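Local coordinates for protein phosphotransferase system, HPr-related proteins (Thermoanaerobacter tengcongensis, PDB 3LE1) that probably carries phosphoryl groups as the general, non-sugar-specific component of the phosphoenolpyruvate-dependent sugar phosphotransferase system, at residues 12-17 against 53-58; 21-26 against 45-50. All blocks are in the same frame, centred on the assembly; numbering follows the deposited sequence.

Interaction 1. Residues 12-17 against 53-58; sequences TGLHAR and LGVSQG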
ATOM      1  N   THR A  12       0.669  -7.173 -11.907  1.00 17.50           N
ATOM      2  CA  THR A  12       1.946  -7.317 -11.214  1.00 19.95           C
ATOM      3  C   THR A  12       1.836  -7.398  -9.697  1.00 20.96           C
ATOM      4  O   THR A  12       2.831  -7.651  -9.018  1.00 21.61           O
ATOM      5  CB  THR A  12       2.860  -6.117 -11.499  1.00 21.27           C
ATOM      6  OG1 THR A  12       2.278  -4.942 -10.920  1.00 22.21           O
ATOM      7  CG2 THR A  12       3.041  -5.916 -12.994  1.00 21.30           C
ATOM      8  N   GLY A  13       0.644  -7.164  -9.161  1.00 20.04           N
ATOM      9  CA  GLY A  13       0.501  -6.998  -7.724  1.00 19.30           C
ATOM     10  C   GLY A  13       1.431  -5.890  -7.257  1.00 20.69           C
ATOM     11  O   GLY A  13       1.720  -4.961  -8.008  1.00 21.48           O
ATOM     12  N   LEU A  14       1.914  -5.986  -6.023  1.00 20.67           N
ATOM     13  CA  LEU A  14       2.874  -5.018  -5.516  1.00 21.32           C
ATOM     14  C   LEU A  14       4.310  -5.442  -5.819  1.00 25.39           C
ATOM     15  O   LEU A  14       5.067  -5.849  -4.930  1.00 26.23           O
ATOM     16  CB  LEU A  14       2.666  -4.776  -4.020  1.00 19.42           C
ATOM     17  CG  LEU A  14       1.323  -4.146  -3.651  1.00 18.28           C
ATOM     18  CD1 LEU A  14       1.325  -3.720  -2.191  1.00 16.24           C
ATOM     19  CD2 LEU A  14       1.023  -2.949  -4.553  1.00 19.75           C
ATOM     20  N   HIS A  15       4.672  -5.345  -7.093  1.00 28.52           N
ATOM     21  CA  HIS A  15       6.014  -5.672  -7.551  1.00 33.14           C
ATOM     22  C   HIS A  15       6.459  -4.662  -8.595  1.00 35.14           C
ATOM     23  O   HIS A  15       5.629  -3.995  -9.204  1.00 36.03           O
ATOM     24  CB  HIS A  15       6.035  -7.079  -8.152  1.00 36.41           C
ATOM     25  CG  HIS A  15       5.817  -8.162  -7.145  1.00 39.26           C
ATOM     26  ND1 HIS A  15       4.566  -8.636  -6.821  1.00 40.60           N
ATOM     27  CD2 HIS A  15       6.693  -8.864  -6.385  1.00 40.53           C
ATOM     28  CE1 HIS A  15       4.676  -9.582  -5.903  1.00 40.72           C
ATOM     29  NE2 HIS A  15       5.958  -9.735  -5.619  1.00 40.40           N
ATOM     30  N   ALA A  16       7.768  -4.549  -8.797  1.00 34.42           N
ATOM     31  CA  ALA A  16       8.294  -3.694  -9.860  1.00 34.10           C
ATOM     32  C   ALA A  16       7.707  -2.289  -9.801  1.00 33.85           C
ATOM     33  O   ALA A  16       7.585  -1.708  -8.720  1.00 34.19           O
ATOM     34  CB  ALA A  16       8.042  -4.325 -11.232  1.00 34.26           C
ATOM     35  N   ARG A  17       7.340  -1.743 -10.956  1.00 33.39           N
ATOM     36  CA  ARG A  17       6.877  -0.357 -11.017  1.00 32.71           C
ATOM     37  C   ARG A  17       5.833   0.010  -9.956  1.00 33.47           C
ATOM     38  O   ARG A  17       6.054   0.935  -9.168  1.00 35.66           O
ATOM     39  CB  ARG A  17       6.371   0.021 -12.415  1.00 30.15           C
ATOM     40  CG  ARG A  17       5.871   1.456 -12.459  1.00 26.62           C
ATOM     41  CD  ARG A  17       5.860   2.039 -13.858  1.00 25.72           C
ATOM     42  NE  ARG A  17       5.934   3.499 -13.811  1.00 27.71           N
ATOM     43  CZ  ARG A  17       4.881   4.299 -13.670  1.00 30.72           C
ATOM     44  NH1 ARG A  17       3.669   3.780 -13.552  1.00 33.67           N
ATOM     45  NH2 ARG A  17       5.041   5.618 -13.642  1.00 30.34           N
ATOM     46  N   LEU A  53       6.274  -9.145   1.635  1.00 24.70           N
ATOM     47  CA  LEU A  53       4.850  -9.390   1.783  1.00 22.35           C
ATOM     48  C   LEU A  53       4.279 -10.271   0.655  1.00 22.60           C
ATOM     49  O   LEU A  53       3.338 -11.028   0.880  1.00 25.50           O
ATOM     50  CB  LEU A  53       4.122  -8.053   1.885  1.00 22.07           C
ATOM     51  CG  LEU A  53       2.971  -7.926   2.884  1.00 22.98           C
ATOM     52  CD1 LEU A  53       1.655  -7.746   2.188  1.00 23.34           C
ATOM     53  CD2 LEU A  53       2.903  -9.101   3.856  1.00 21.37           C
ATOM     54  N   GLY A  54       4.855 -10.176  -0.543  1.00 21.42           N
ATOM     55  CA  GLY A  54       4.435 -11.000  -1.664  1.00 20.84           C
ATOM     56  C   GLY A  54       2.973 -10.810  -2.026  1.00 21.35           C
ATOM     57  O   GLY A  54       2.170 -11.746  -1.978  1.00 20.05           O
ATOM     58  N   VAL A  55       2.622  -9.575  -2.367  1.00 20.45           N
ATOM     59  CA  VAL A  55       1.257  -9.250  -2.764  1.00 17.98           C
ATOM     60  C   VAL A  55       1.082  -9.381  -4.273  1.00 21.21           C
ATOM     61  O   VAL A  55       1.734  -8.670  -5.046  1.00 23.39           O
ATOM     62  CB  VAL A  55       0.892  -7.813  -2.372  1.00 15.67           C
ATOM     63  CG1 VAL A  55      -0.557  -7.519  -2.755  1.00 17.07           C
ATOM     64  CG2 VAL A  55       1.130  -7.598  -0.882  1.00 13.53           C
ATOM     65  N   SER A  56       0.210 -10.290  -4.684  1.00 20.61           N
ATOM     66  CA  SER A  56      -0.051 -10.516  -6.101  1.00 21.83           C
ATOM     67  C   SER A  56      -1.466 -10.074  -6.469  1.00 21.52           C
ATOM     68  O   SER A  56      -2.269  -9.735  -5.606  1.00 20.43           O
ATOM     69  CB  SER A  56       0.163 -11.991  -6.461  1.00 23.43           C
ATOM     70  OG  SER A  56      -0.575 -12.848  -5.608  1.00 25.87           O
ATOM     71  N   GLN A  57      -1.747 -10.056  -7.765  1.00 20.86           N
ATOM     72  CA  GLN A  57      -3.056  -9.682  -8.262  1.00 20.23           C
ATOM     73  C   GLN A  57      -4.152 -10.468  -7.569  1.00 21.26           C
ATOM     74  O   GLN A  57      -4.053 -11.692  -7.415  1.00 21.03           O
ATOM     75  CB  GLN A  57      -3.125  -9.931  -9.768  1.00 20.72           C
ATOM     76  CG  GLN A  57      -4.499  -9.697 -10.374  1.00 20.44           C
ATOM     77  CD  GLN A  57      -4.474  -9.820 -11.873  1.00 22.57           C
ATOM     78  OE1 GLN A  57      -4.162 -10.882 -12.406  1.00 23.99           O
ATOM     79  NE2 GLN A  57      -4.795  -8.732 -12.567  1.00 23.51           N
ATOM     80  N   GLY A  58      -5.200  -9.766  -7.157  1.00 23.59           N
ATOM     81  CA  GLY A  58      -6.334 -10.402  -6.526  1.00 26.83           C
ATOM     82  C   GLY A  58      -6.245 -10.456  -5.009  1.00 29.30           C
ATOM     83  O   GLY A  58      -7.260 -10.661  -4.349  1.00 29.79           O
TER
HETATM   84  O   HOH W   1       4.722  -7.905  -2.945  1.00 20.94           O

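Interaction 2. Residues 21-26 against 45-50; sequences LFVQTA and KSIMGI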
ATOM      1  N   LEU A  21       6.140   2.784  -6.979  1.00 24.75           N
ATOM      2  CA  LEU A  21       5.188   3.889  -6.913  1.00 25.06           C
ATOM      3  C   LEU A  21       4.406   3.855  -5.611  1.00 24.73           C
ATOM      4  O   LEU A  21       4.096   4.897  -5.033  1.00 25.89           O
ATOM      5  CB  LEU A  21       4.211   3.812  -8.079  1.00 24.58           C
ATOM      6  CG  LEU A  21       4.744   4.255  -9.442  1.00 26.38           C
ATOM      7  CD1 LEU A  21       4.028   3.516 -10.552  1.00 26.39           C
ATOM      8  CD2 LEU A  21       4.612   5.754  -9.609  1.00 26.84           C
ATOM      9  N   PHE A  22       4.069   2.649  -5.170  1.00 22.70           N
ATOM     10  CA  PHE A  22       3.372   2.464  -3.909  1.00 19.74           C
ATOM     11  C   PHE A  22       4.183   3.080  -2.780  1.00 20.59           C
ATOM     12  O   PHE A  22       3.660   3.888  -2.019  1.00 22.03           O
ATOM     13  CB  PHE A  22       3.120   0.980  -3.648  1.00 18.41           C
ATOM     14  CG  PHE A  22       2.285   0.708  -2.424  1.00 17.00           C
ATOM     15  CD1 PHE A  22       0.904   0.622  -2.514  1.00 16.44           C
ATOM     16  CD2 PHE A  22       2.882   0.528  -1.186  1.00 16.57           C
ATOM     17  CE1 PHE A  22       0.141   0.364  -1.390  1.00 15.83           C
ATOM     18  CE2 PHE A  22       2.116   0.267  -0.060  1.00 16.35           C
ATOM     19  CZ  PHE A  22       0.748   0.184  -0.168  1.00 14.61           C
ATOM     20  N   VAL A  23       5.467   2.720  -2.695  1.00 21.17           N
ATOM     21  CA  VAL A  23       6.355   3.210  -1.647  1.00 22.73           C
ATOM     22  C   VAL A  23       6.577   4.705  -1.819  1.00 23.40           C
ATOM     23  O   VAL A  23       6.654   5.459  -0.848  1.00 21.40           O
ATOM     24  CB  VAL A  23       7.718   2.491  -1.694  1.00 21.70           C
ATOM     25  CG1 VAL A  23       8.736   3.207  -0.818  1.00 22.99           C
ATOM     26  CG2 VAL A  23       7.571   1.036  -1.274  1.00 21.38           C
ATOM     27  N   GLN A  24       6.679   5.108  -3.078  1.00 24.03           N
ATOM     28  CA  GLN A  24       6.791   6.498  -3.463  1.00 25.74           C
ATOM     29  C   GLN A  24       5.614   7.306  -2.920  1.00 23.01           C
ATOM     30  O   GLN A  24       5.792   8.342  -2.299  1.00 23.46           O
ATOM     31  CB  GLN A  24       6.822   6.579  -4.991  1.00 31.17           C
ATOM     32  N   THR A  25       4.409   6.811  -3.158  1.00 21.37           N
ATOM     33  CA  THR A  25       3.212   7.509  -2.730  1.00 21.43           C
ATOM     34  C   THR A  25       3.107   7.516  -1.205  1.00 20.79           C
ATOM     35  O   THR A  25       2.849   8.561  -0.598  1.00 19.86           O
ATOM     36  CB  THR A  25       1.958   6.891  -3.383  1.00 19.58           C
ATOM     37  OG1 THR A  25       2.054   7.038  -4.809  1.00 19.31           O
ATOM     38  CG2 THR A  25       0.689   7.562  -2.895  1.00 18.20           C
ATOM     39  N   ALA A  26       3.325   6.359  -0.584  1.00 19.68           N
ATOM     40  CA  ALA A  26       3.292   6.271   0.876  1.00 17.01           C
ATOM     41  C   ALA A  26       4.282   7.250   1.473  1.00 15.33           C
ATOM     42  O   ALA A  26       4.004   7.905   2.482  1.00 15.58           O
ATOM     43  CB  ALA A  26       3.612   4.855   1.339  1.00 17.39           C
ATOM     44  N   LYS A  45       6.499   2.157   3.533  1.00 21.69           N
ATOM     45  CA  LYS A  45       7.589   2.978   3.005  1.00 19.43           C
ATOM     46  C   LYS A  45       8.853   2.138   2.791  1.00 21.10           C
ATOM     47  O   LYS A  45       9.884   2.667   2.375  1.00 21.19           O
ATOM     48  CB  LYS A  45       7.886   4.144   3.955  1.00 17.13           C
ATOM     49  CG  LYS A  45       6.727   5.132   4.121  1.00 17.02           C
ATOM     50  CD  LYS A  45       6.973   6.134   5.238  1.00 16.92           C
ATOM     51  CE  LYS A  45       5.763   7.048   5.420  1.00 16.42           C
ATOM     52  NZ  LYS A  45       6.016   8.156   6.366  1.00 16.77           N
ATOM     53  N   SER A  46       8.770   0.835   3.073  1.00 22.16           N
ATOM     54  CA  SER A  46       9.914  -0.073   2.919  1.00 21.58           C
ATOM     55  C   SER A  46       9.743  -1.048   1.756  1.00 22.08           C
ATOM     56  O   SER A  46       8.880  -1.935   1.787  1.00 20.20           O
ATOM     57  CB  SER A  46      10.188  -0.842   4.218  1.00 22.82           C
ATOM     58  OG  SER A  46      11.038  -1.965   3.994  1.00 24.19           O
ATOM     59  N   ILE A  47      10.581  -0.877   0.736  1.00 25.00           N
ATOM     60  CA  ILE A  47      10.548  -1.724  -0.448  1.00 27.04           C
ATOM     61  C   ILE A  47      10.882  -3.180  -0.115  1.00 28.49           C
ATOM     62  O   ILE A  47      10.289  -4.092  -0.668  1.00 27.53           O
ATOM     63  CB  ILE A  47      11.500  -1.200  -1.550  1.00 26.98           C
ATOM     64  CG1 ILE A  47      11.169  -1.853  -2.898  1.00 27.35           C
ATOM     65  CG2 ILE A  47      12.951  -1.445  -1.161  1.00 26.41           C
ATOM     66  CD1 ILE A  47       9.707  -1.744  -3.286  1.00 27.96           C
ATOM     67  N   MET A  48      11.829  -3.400   0.793  1.00 29.79           N
ATOM     68  CA  MET A  48      12.138  -4.764   1.221  1.00 30.18           C
ATOM     69  C   MET A  48      10.914  -5.400   1.884  1.00 29.79           C
ATOM     70  O   MET A  48      10.603  -6.569   1.645  1.00 30.40           O
ATOM     71  CB  MET A  48      13.341  -4.783   2.170  1.00 31.41           C
ATOM     72  CG  MET A  48      13.721  -6.183   2.665  1.00 31.76           C
ATOM     73  SD  MET A  48      15.089  -6.179   3.847  1.00 25.46           S
ATOM     74  CE  MET A  48      15.335  -7.935   4.043  1.00 31.58           C
ATOM     75  N   GLY A  49      10.220  -4.613   2.706  1.00 27.81           N
ATOM     76  CA  GLY A  49       9.015  -5.076   3.374  1.00 25.34           C
ATOM     77  C   GLY A  49       7.911  -5.422   2.388  1.00 22.78           C
ATOM     78  O   GLY A  49       7.319  -6.491   2.457  1.00 23.78           O
ATOM     79  N   ILE A  50       7.628  -4.504   1.473  1.00 20.37           N
ATOM     80  CA  ILE A  50       6.669  -4.769   0.407  1.00 19.95           C
ATOM     81  C   ILE A  50       7.005  -6.081  -0.310  1.00 19.68           C
ATOM     82  O   ILE A  50       6.143  -6.946  -0.473  1.00 18.48           O
ATOM     83  CB  ILE A  50       6.596  -3.585  -0.591  1.00 18.22           C
ATOM     84  CG1 ILE A  50       6.129  -2.320   0.139  1.00 17.70           C
ATOM     85  CG2 ILE A  50       5.664  -3.903  -1.755  1.00 17.02           C
ATOM     86  CD1 ILE A  50       4.728  -2.435   0.720  1.00 17.23           C
TER

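Interaction 1. Residues 12-17 against 53-58
Leu14 N donates to Val55 O at 2.9 Å, the one direct hydrogen bond joining residues 12-17 to 53-58. The N-H approaches from above the carbonyl plane, 36° out of it. Gly13 CA adds a CA-H...O contact to Val55 O at 3.4 Å. Gly13 has positive phi, and a CB there would clash with Val55 O. A water makes a second bridge. It accepts from Val55 N at 2.7 Å and donates to Leu14 O at 2.9 Å, and it also lies above one face of the His15 ring, toward the rim.

His15 CG is anti to the carbonyl carbon, beside the backbone N (chi1 -68°). From there ND1 donates to Thr12 O at 3.0 Å, which restrains the ring's rotation. His15 CE1 comes within 3.2 Å of Val55 O. An alanine here would probably leave Thr12 O without its imidazole donor and open a gap beside Val55 O.

The apolar part is Leu14 against Val55. The two side chains run alongside each other in the same direction, with Leu14 CB 3.9 Å from Val55 CB. The Gly-Leu-His-Ala-Arg run leading into helix 16-26 is the histidine signature of HPr, consistent with His15 being the residue that is phosphorylated.

Interaction 2. Residues 21-26 against 45-50
Val23 packs its two methyls against different parts of residues 45-50. The contact joins helix 16-26 to the start of helix 47-53. In the HPr fold, an open-faced beta sandwich, these helices lie on the same side of a four-stranded antiparallel sheet.

Val23 CG2 touches Ile50 CG1 at 3.9 Å. It also meets Ile47 CD1 at 4.0 Å. Val23 and Ile50 pass alongside one another, running opposite ways; Ile47 lies roughly perpendicular to Val23. The other methyl, Val23 CG1, lies 3.4 Å from Lys45 O. CG1 is anti to the backbone N (chi1 167°) and CG2 anti to the carbonyl carbon. CG1 thereby faces the Lys45 carbonyl and CG2 the isoleucines. Beside this, Phe22 CE2 meets Ile50 CD1 at 3.8 Å. No hydrogen bond links the two segments directly.

Lys45 extends the contact toward the end of helix 16-26. Its CG lies 4.2 Å from Ala26 CB, and its CE lies 3.5 Å from Ala26 O. The chain is extended beyond CG, and NZ donates to the carbonyl oxygens of Phe29 and Ser31. These bonds hold the far end of the lysine in place.

Further out, Phe22 also packs on Leu77 of helix 70-82 and on Val35 of the sheet. Ala26 and Lys45 both touch Ile33. Ser46 is the N-cap residue of helix 47-53. Many Gram-positive HPr proteins carry a regulatory phosphorylated serine at this place, and Ser46 may correspond to it. In this structure Gly49 N donates to Ser46 OG at 3.1 Å, with an angle of 157° at the hydrogen.

The centres of interactions 1 and 2 are about 12 Å apart. Along the chain the order is 12-17, 21-26, 45-50, 53-58, so both segments of interaction 2 fall between those of interaction 1. Helix 16-26 links them: the loop leading into it makes interaction 1, and its later turns make interaction 2. Helix 47-53 enters interaction 2 at its beginning, and the loop that follows it supplies the other side of interaction 1. Leu14 connects the two, with its O 3.8 Å from Ile50 CG2 and its CD2 4.1 Å from Phe22 CD1. The probable phosphorylation loop thus meets the contact between the two helices through Leu14.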